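PDB 3QY7: tyrosine-protein phosphatase YwqE from Bacillus subtilis, which removes phosphate from phosphotyrosine in the proteins YwqD, YwqF and Ssb, using a metal-dependent hydrolytic site of the PHP-like type. Local coordinates for the Fe (III) ion site. Residues are numbered along the deposited sequence; one frame, centred on the assembly and turned at random.

The Fe (III) ion site. Residues 5, 7, 13, 42, 80, 82, 108, 135-136, 161, 194, 196, 201. With FE (Fe (III) ion), chain B; FE (Fe (III) ion), chain C; PO4 (phosphate ion), chain D.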
loop_
_atom_site.group_PDB
_atom_site.type_symbol
_atom_site.label_atom_id
_atom_site.label_comp_id
_atom_site.label_asym_id
_atom_site.label_seq_id
_atom_site.Cartn_x
_atom_site.Cartn_y
_atom_site.Cartn_z
ATOM N N HIS A 5 -1.509 -2.919 2.108
ATOM C CA HIS A 5 -2.497 -1.982 1.545
ATOM C C HIS A 5 -3.710 -2.802 1.113
ATOM O O HIS A 5 -3.606 -3.628 0.214
ATOM C CB HIS A 5 -1.849 -1.231 0.363
ATOM C CG HIS A 5 -2.725 -0.206 -0.303
ATOM N ND1 HIS A 5 -2.195 0.756 -1.132
ATOM C CD2 HIS A 5 -4.057 0.039 -0.244
ATOM C CE1 HIS A 5 -3.169 1.530 -1.590
ATOM N NE2 HIS A 5 -4.305 1.125 -1.058
ATOM N N HIS A 7 -8.349 -2.872 1.346
ATOM C CA HIS A 7 -9.592 -2.247 1.745
ATOM C C HIS A 7 -10.583 -3.316 2.156
ATOM O O HIS A 7 -11.685 -3.450 1.602
ATOM C CB HIS A 7 -10.073 -1.332 0.613
ATOM C CG HIS A 7 -9.085 -0.264 0.283
ATOM N ND1 HIS A 7 -9.160 1.002 0.825
ATOM C CD2 HIS A 7 -7.958 -0.291 -0.465
ATOM C CE1 HIS A 7 -8.143 1.721 0.375
ATOM N NE2 HIS A 7 -7.390 0.958 -0.394
ATOM N N ASP A 13 -15.239 2.582 3.112
ATOM C CA ASP A 13 -14.722 3.062 1.887
ATOM C C ASP A 13 -15.281 2.325 0.665
ATOM O O ASP A 13 -16.330 1.792 0.679
ATOM C CB ASP A 13 -13.219 3.379 1.873
ATOM C CG ASP A 13 -12.343 2.134 1.939
ATOM O OD1 ASP A 13 -12.893 1.091 1.847
ATOM O OD2 ASP A 13 -11.174 2.321 2.069
ATOM N N HIS A 42 -9.484 4.393 3.395
ATOM C CA HIS A 42 -9.212 5.784 3.125
ATOM C C HIS A 42 -9.533 6.578 4.387
ATOM O O HIS A 42 -10.434 6.278 5.043
ATOM C CB HIS A 42 -10.012 6.333 1.901
ATOM C CG HIS A 42 -9.642 5.703 0.594
ATOM N ND1 HIS A 42 -8.628 6.166 -0.204
ATOM C CD2 HIS A 42 -10.164 4.647 -0.046
ATOM C CE1 HIS A 42 -8.515 5.395 -1.256
ATOM N NE2 HIS A 42 -9.433 4.455 -1.187
ATOM N N GLU A 80 -5.133 4.554 4.262
ATOM C CA GLU A 80 -4.597 5.125 3.036
ATOM C C GLU A 80 -4.947 6.613 3.095
ATOM O O GLU A 80 -6.124 6.983 3.166
ATOM C CB GLU A 80 -5.213 4.474 1.788
ATOM C CG GLU A 80 -4.637 5.105 0.480
ATOM C CD GLU A 80 -5.183 4.496 -0.795
ATOM O OE1 GLU A 80 -6.013 3.597 -0.712
ATOM O OE2 GLU A 80 -4.751 4.924 -1.874
ATOM N N ARG A 82 -4.921 10.169 1.450
ATOM C CA ARG A 82 -4.778 11.098 0.341
ATOM C C ARG A 82 -4.044 12.326 0.858
ATOM O O ARG A 82 -4.478 12.943 1.838
ATOM C CB ARG A 82 -6.149 11.488 -0.205
ATOM C CG ARG A 82 -6.112 12.586 -1.276
ATOM C CD ARG A 82 -5.566 12.043 -2.605
ATOM N NE ARG A 82 -6.406 10.978 -3.152
ATOM C CZ ARG A 82 -7.521 11.180 -3.849
ATOM N NH1 ARG A 82 -7.941 12.424 -4.100
ATOM N NH2 ARG A 82 -8.216 10.140 -4.301
ATOM N N GLU A 108 -1.200 8.752 -0.525
ATOM C CA GLU A 108 -1.688 8.606 -1.893
ATOM C C GLU A 108 -1.802 9.979 -2.531
ATOM O O GLU A 108 -2.419 10.870 -1.955
ATOM C CB GLU A 108 -3.067 7.954 -1.878
ATOM C CG GLU A 108 -3.630 7.637 -3.261
ATOM C CD GLU A 108 -5.141 7.564 -3.283
ATOM O OE1 GLU A 108 -5.692 6.707 -4.010
ATOM O OE2 GLU A 108 -5.805 8.347 -2.576
ATOM N N ALA A 135 1.567 5.399 -2.338
ATOM C CA ALA A 135 0.621 4.382 -2.822
ATOM C C ALA A 135 0.601 4.374 -4.351
ATOM O O ALA A 135 0.496 5.420 -4.993
ATOM C CB ALA A 135 -0.754 4.624 -2.271
ATOM N N HIS A 136 0.709 3.167 -4.899
ATOM C CA HIS A 136 0.540 2.897 -6.328
ATOM C C HIS A 136 1.030 4.017 -7.248
ATOM O O HIS A 136 0.236 4.587 -7.984
ATOM C CB HIS A 136 -0.908 2.516 -6.663
ATOM C CG HIS A 136 -1.936 3.442 -6.093
ATOM N ND1 HIS A 136 -2.116 4.735 -6.545
ATOM C CD2 HIS A 136 -2.849 3.260 -5.109
ATOM C CE1 HIS A 136 -3.096 5.298 -5.866
ATOM N NE2 HIS A 136 -3.565 4.423 -4.994
ATOM N N GLN A 161 4.958 1.685 -3.060
ATOM C CA GLN A 161 4.285 0.387 -3.060
ATOM C C GLN A 161 3.511 0.225 -4.364
ATOM O O GLN A 161 2.616 1.021 -4.682
ATOM C CB GLN A 161 3.369 0.294 -1.827
ATOM C CG GLN A 161 2.283 -0.790 -1.928
ATOM C CD GLN A 161 0.971 -0.246 -2.439
ATOM O OE1 GLN A 161 0.499 0.796 -1.992
ATOM N NE2 GLN A 161 0.331 -0.990 -3.355
ATOM N N ASP A 194 -4.031 -3.810 -2.554
ATOM C CA ASP A 194 -5.001 -2.754 -2.706
ATOM C C ASP A 194 -6.369 -3.398 -3.036
ATOM O O ASP A 194 -7.160 -2.853 -3.814
ATOM C CB ASP A 194 -4.546 -1.803 -3.821
ATOM C CG ASP A 194 -5.199 -0.457 -3.745
ATOM O OD1 ASP A 194 -6.054 -0.209 -2.855
ATOM O OD2 ASP A 194 -4.834 0.381 -4.598
ATOM N N HIS A 196 -10.178 -4.495 -3.083
ATOM C CA HIS A 196 -11.456 -3.874 -2.693
ATOM C C HIS A 196 -12.614 -4.866 -2.650
ATOM O O HIS A 196 -13.606 -4.614 -1.996
ATOM C CB HIS A 196 -11.858 -2.739 -3.648
ATOM C CG HIS A 196 -11.114 -1.457 -3.438
ATOM N ND1 HIS A 196 -9.743 -1.366 -3.526
ATOM C CD2 HIS A 196 -11.558 -0.198 -3.221
ATOM C CE1 HIS A 196 -9.367 -0.117 -3.336
ATOM N NE2 HIS A 196 -10.447 0.612 -3.143
ATOM N N ARG A 201 -11.271 -6.071 -8.267
ATOM C CA ARG A 201 -10.127 -5.498 -7.622
ATOM C C ARG A 201 -9.705 -6.414 -6.500
ATOM O O ARG A 201 -9.898 -6.131 -5.408
ATOM C CB ARG A 201 -10.459 -4.098 -7.111
ATOM C CG ARG A 201 -10.443 -3.080 -8.189
ATOM C CD ARG A 201 -10.657 -1.702 -7.622
ATOM N NE ARG A 201 -9.414 -1.157 -7.121
ATOM C CZ ARG A 201 -9.287 0.094 -6.719
ATOM N NH1 ARG A 201 -8.139 0.534 -6.283
ATOM N NH2 ARG A 201 -10.309 0.895 -6.795
HETATM FE FE FE B . -5.439 4.619 -3.834
HETATM FE FE FE C . -6.141 1.803 -1.899
HETATM P P PO4 D . -8.427 3.416 -3.705
HETATM O O1 PO4 D . -7.960 2.273 -2.808
HETATM O O2 PO4 D . -8.485 2.964 -5.117
HETATM O O3 PO4 D . -9.806 3.828 -3.296
HETATM O O4 PO4 D . -7.502 4.609 -3.594
HETATM O O HOH W 1 -6.438 4.366 -5.814
HETATM O O HOH W 2 -5.370 2.610 -3.406
HETATM O O HOH W 3 -8.292 7.410 -4.476
#
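The His196 ring has the His7 ring over the rim of one face and the Arg201 guanidinium over the rim of the other, its CZ 3.4 Å above the His196 ring plane. Phosphate O1 and the backbone O of Asp194 sit at the His196 edge. Arg201 bends at chi3 (83°), and its NH1 donates a 2.7 Å hydrogen bond to phosphate O2 at the guanidinium edge. Asp194 CG lies over the rim of one His5 face, and Ala135 CB over the rim of one His136 face. The phosphate lies at the edge of His42.

Two Fe (III) ions stand 3.5 Å apart. Glu80 is extended, with CG anti to its backbone N, and its carboxylate spans the pair: OE1 binds FE (chain C) and OE2 binds FE (chain B). Water 2 also bridges the ions and contacts Asp194 OD2 at 2.6 Å. The phosphate bridges them through O1 and O4. His5 NE2, His7 NE2 and Asp194 OD1 also bind FE (chain C), whose coordination is near octahedral. Glu108 OE1, His136 NE2 and water 1 also bind FE (chain B), whose six-coordinate geometry is distorted.

Gln161 OE1 accepts a nearly straight bond (169°) from His5 ND1. Asp13 OD2 accepts from His7 ND1 and, on its anti lone pair, from His42 N. Arg82 NE donates to Glu108 OE2 from above the carboxylate plane, 2.8 Å away.

His42 and His196 also belong, with Asp14, to a magnesium site. This is the metal centre of a TIM-barrel, PHP-like phosphatase with manganese as cofactor. The phosphate may come from crystallisation but plausibly marks where phosphotyrosine binds. The site hydrolyses phosphotyrosine, and bridging water 2 could be the attacking nucleophile.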